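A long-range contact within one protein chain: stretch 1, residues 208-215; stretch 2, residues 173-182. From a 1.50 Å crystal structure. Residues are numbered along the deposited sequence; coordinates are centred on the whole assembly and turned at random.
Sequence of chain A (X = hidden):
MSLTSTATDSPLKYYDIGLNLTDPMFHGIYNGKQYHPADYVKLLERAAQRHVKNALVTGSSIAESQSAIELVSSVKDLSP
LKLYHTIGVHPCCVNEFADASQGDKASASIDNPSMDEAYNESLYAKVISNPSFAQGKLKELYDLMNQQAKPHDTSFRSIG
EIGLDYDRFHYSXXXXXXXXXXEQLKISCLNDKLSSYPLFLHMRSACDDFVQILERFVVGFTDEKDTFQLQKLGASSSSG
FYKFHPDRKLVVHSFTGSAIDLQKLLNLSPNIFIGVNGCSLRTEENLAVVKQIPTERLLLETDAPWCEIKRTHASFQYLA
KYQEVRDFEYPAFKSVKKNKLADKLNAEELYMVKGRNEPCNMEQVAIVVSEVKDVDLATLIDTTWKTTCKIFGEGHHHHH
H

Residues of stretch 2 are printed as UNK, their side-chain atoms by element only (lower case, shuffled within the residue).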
# COMPACT_ATOMS: atom_id res chain seq x y z
N ASP A 208 16.21 5.00 9.01
CA ASP A 208 17.54 4.39 9.12
C ASP A 208 17.48 2.87 9.31
O ASP A 208 18.21 2.14 8.64
CB ASP A 208 18.38 5.05 10.22
CG ASP A 208 18.89 6.42 9.83
OD1 ASP A 208 18.93 6.77 8.63
OD2 ASP A 208 19.26 7.16 10.76
N ASP A 209 16.58 2.40 10.19
CA ASP A 209 16.45 0.97 10.42
C ASP A 209 15.88 0.23 9.20
O ASP A 209 16.27 -0.90 8.92
CB ASP A 209 15.58 0.68 11.64
CG ASP A 209 16.29 0.98 12.96
OD1 ASP A 209 17.48 1.38 12.95
OD2 ASP A 209 15.66 0.81 14.02
N PHE A 210 14.96 0.89 8.49
CA PHE A 210 14.33 0.32 7.29
C PHE A 210 15.40 0.13 6.22
O PHE A 210 15.52 -0.95 5.63
CB PHE A 210 13.26 1.32 6.85
CG PHE A 210 12.46 0.96 5.61
CD1 PHE A 210 11.40 0.06 5.68
CD2 PHE A 210 12.69 1.64 4.42
CE1 PHE A 210 10.61 -0.21 4.55
CE2 PHE A 210 11.90 1.38 3.28
CZ PHE A 210 10.87 0.43 3.35
N VAL A 211 16.22 1.17 6.01
CA VAL A 211 17.30 1.09 5.02
C VAL A 211 18.35 0.06 5.43
O VAL A 211 18.84 -0.68 4.58
CB VAL A 211 17.92 2.49 4.78
CG1 VAL A 211 19.26 2.40 4.02
CG2 VAL A 211 16.92 3.36 4.00
N GLN A 212 18.68 0.01 6.72
CA GLN A 212 19.66 -0.96 7.20
C GLN A 212 19.24 -2.40 6.87
O GLN A 212 20.05 -3.20 6.41
CB GLN A 212 19.86 -0.78 8.71
CG GLN A 212 20.96 -1.67 9.27
CD GLN A 212 21.15 -1.50 10.77
OE1 GLN A 212 22.28 -1.42 11.25
NE2 GLN A 212 20.04 -1.48 11.51
N ILE A 213 17.97 -2.73 7.11
CA ILE A 213 17.50 -4.08 6.81
C ILE A 213 17.48 -4.33 5.31
O ILE A 213 18.00 -5.35 4.82
CB ILE A 213 16.11 -4.31 7.43
CG1 ILE A 213 16.26 -4.44 8.94
CG2 ILE A 213 15.48 -5.58 6.88
CD1 ILE A 213 14.97 -4.27 9.74
N LEU A 214 16.90 -3.41 4.55
CA LEU A 214 16.83 -3.61 3.11
C LEU A 214 18.18 -3.67 2.42
O LEU A 214 18.35 -4.42 1.44
CB LEU A 214 15.95 -2.53 2.45
CG LEU A 214 14.46 -2.66 2.79
CD1 LEU A 214 13.72 -1.41 2.36
CD2 LEU A 214 13.86 -3.88 2.10
N GLU A 215 19.14 -2.89 2.92
CA GLU A 215 20.47 -2.88 2.30
C GLU A 215 21.11 -4.26 2.32
O GLU A 215 21.82 -4.63 1.36
CB GLU A 215 21.38 -1.86 2.98
CG GLU A 215 22.70 -1.64 2.27
CD GLU A 215 23.81 -2.56 2.78
OE1 GLU A 215 23.58 -3.33 3.74
OE2 GLU A 215 24.93 -2.50 2.22
N UNK A 173 6.26 -4.08 19.40
CA UNK A 173 7.57 -3.58 19.77
C UNK A 173 8.50 -3.41 18.58
O UNK A 173 8.34 -4.07 17.54
o UNK A 173 8.55 -5.75 20.12
c UNK A 173 8.21 -4.54 20.76
N UNK A 174 9.51 -2.56 18.74
CA UNK A 174 10.51 -2.38 17.70
C UNK A 174 11.16 -3.71 17.32
O UNK A 174 11.37 -4.01 16.14
c UNK A 174 13.53 0.10 17.49
c UNK A 174 14.60 -0.37 18.44
c UNK A 174 12.58 -1.03 17.08
n UNK A 174 15.47 0.81 18.83
c UNK A 174 11.58 -1.38 18.17
N UNK A 175 11.48 -4.52 18.32
CA UNK A 175 12.18 -5.78 18.06
C UNK A 175 11.28 -6.74 17.26
O UNK A 175 11.73 -7.42 16.32
o UNK A 175 13.99 -3.39 20.90
c UNK A 175 12.60 -6.43 19.39
c UNK A 175 13.65 -5.66 20.22
c UNK A 175 13.16 -4.33 20.81
o UNK A 175 11.97 -4.19 21.20
N UNK A 176 9.99 -6.79 17.62
CA UNK A 176 9.06 -7.65 16.88
C UNK A 176 8.89 -7.16 15.44
O UNK A 176 8.82 -7.96 14.50
c UNK A 176 7.69 -8.65 18.81
c UNK A 176 7.72 -7.72 17.58
c UNK A 176 6.18 -10.63 17.54
s UNK A 176 7.71 -10.45 18.45
N UNK A 177 8.85 -5.84 15.26
CA UNK A 177 8.74 -5.28 13.91
C UNK A 177 9.96 -5.66 13.07
O UNK A 177 9.83 -6.10 11.93
c UNK A 177 7.25 -3.29 14.52
o UNK A 177 7.62 -1.19 13.39
n UNK A 177 6.20 -1.20 15.15
c UNK A 177 7.04 -1.80 14.31
c UNK A 177 8.59 -3.76 13.95
N UNK A 178 11.15 -5.44 13.62
CA UNK A 178 12.37 -5.68 12.85
C UNK A 178 12.50 -7.15 12.49
O UNK A 178 12.82 -7.50 11.35
c UNK A 178 13.60 -5.20 13.63
c UNK A 178 16.16 -3.42 14.25
c UNK A 178 14.74 -3.22 14.71
n UNK A 178 17.07 -3.15 15.42
c UNK A 178 13.71 -3.68 13.67
N UNK A 179 12.27 -8.03 13.47
CA UNK A 179 12.44 -9.46 13.20
C UNK A 179 11.48 -9.97 12.12
O UNK A 179 11.90 -10.69 11.20
c UNK A 179 12.38 -11.79 14.13
c UNK A 179 13.41 -9.97 15.45
c UNK A 179 12.30 -10.32 14.48
N UNK A 180 10.21 -9.61 12.22
CA UNK A 180 9.22 -10.15 11.29
C UNK A 180 9.14 -9.42 9.95
O UNK A 180 8.70 -10.00 8.98
c UNK A 180 7.88 -10.38 11.99
c UNK A 180 8.28 -13.67 14.73
c UNK A 180 8.08 -11.30 14.32
c UNK A 180 7.95 -11.52 12.95
c UNK A 180 8.15 -13.91 13.35
c UNK A 180 8.02 -12.82 12.46
c UNK A 180 8.23 -12.38 15.21
N UNK A 181 9.63 -8.18 9.89
CA UNK A 181 9.90 -7.57 8.58
C UNK A 181 10.96 -8.41 7.86
O UNK A 181 10.79 -8.82 6.70
c UNK A 181 10.73 -5.38 7.51
c UNK A 181 11.43 -3.86 5.25
c UNK A 181 10.35 -6.12 8.78
c UNK A 181 11.67 -4.37 7.58
c UNK A 181 10.09 -5.62 6.28
c UNK A 181 12.03 -3.62 6.47
c UNK A 181 10.45 -4.88 5.14
N UNK A 182 12.07 -8.68 8.56
CA UNK A 182 13.15 -9.42 7.95
C UNK A 182 12.78 -10.85 7.57
O UNK A 182 13.13 -11.30 6.48
c UNK A 182 14.40 -9.40 8.84
o UNK A 182 17.02 -8.84 9.55
o UNK A 182 17.77 -10.76 8.78
c UNK A 182 15.56 -10.18 8.22
c UNK A 182 16.88 -9.90 8.90
O HOH W 1 16.00 2.62 16.02

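Position 173 has two side-chain atoms, one carbon and then one oxygen, and lies out of reach of stretch 1. A single hydroxyl of this kind identifies Ser173. It occupies the N-cap position, where OG accepts from the backbone N of residue 176 at 3.1 Å, with an N-H...acceptor angle of 158°.

Position 174 carries four carbons in a row ending in nitrogen. Its CA-to-CB bond points sideways, but the chain end comes nearer, bringing a chain carbon close to the Asp209 carboxylate. This is Lys174, with CD 4.1 Å from Asp209 OD2. A water bridges the two residues: it donates to Asp209 OD2 at 2.7 Å and accepts a weak bond from Lys174 NZ at 3.4 Å.

Position 175 shows three carbons, the third bearing two oxygens, and makes no contact. The carboxylate on a two-carbon arm gives Glu175. At position 176 an unbranched run of two carbons, a sulfur and a terminal carbon, also out of reach, can only be Met176. Position 177 has three carbons, the third bonded to one oxygen and one nitrogen, and it too stays clear of stretch 1; this amide is Gln177.

Position 178 repeats the pattern of four carbons and a terminal nitrogen, and its chain lies along the end of Ile213 and near Asp209; hence Lys178. CG lies 4.2 Å from Ile213 CD1, while NZ is 4.4 Å from Asp209 OD2, a proximity of opposite charges too long for a salt bridge. Position 179 has one carbon branching to two more, and its CA-to-CB bond points away; this is Val179.

Position 180, remote from stretch 1, has one carbon followed by a six-carbon ring without a hydroxyl, so it is Phe180. The same atoms recur at position 181, but here the CA-to-CB bond points toward stretch 1 and the ring touches Phe210, Ile213 and Leu214. This is Phe181: CZ approaches Phe210 CE1 at 3.8 Å and Leu214 CD2 at 4.0 Å, and CD2 lies 3.9 Å from Ile213 CD1. At position 182 three carbons end in two oxygens, and CB is 4.4 Å from Ile213 CG2, giving Glu182.

The contact is a modest helix-helix packing, burying 380 Å² in total. The axes approach to 10.9 Å and their N-to-C directions differ by 29°. Phe181 and Ile213 contribute the largest covered areas, 97 and 96 Å². The Phe181 and Phe210 rings are nearly parallel, at 6°, but their centroids are 5.7 Å apart and they barely overlap. No direct hydrogen bond crosses between the stretches; apolar packing is supplemented by the water bridge and the nearby charges around Asp209.

Stretch 2 173-182: SKEMQKVFFE
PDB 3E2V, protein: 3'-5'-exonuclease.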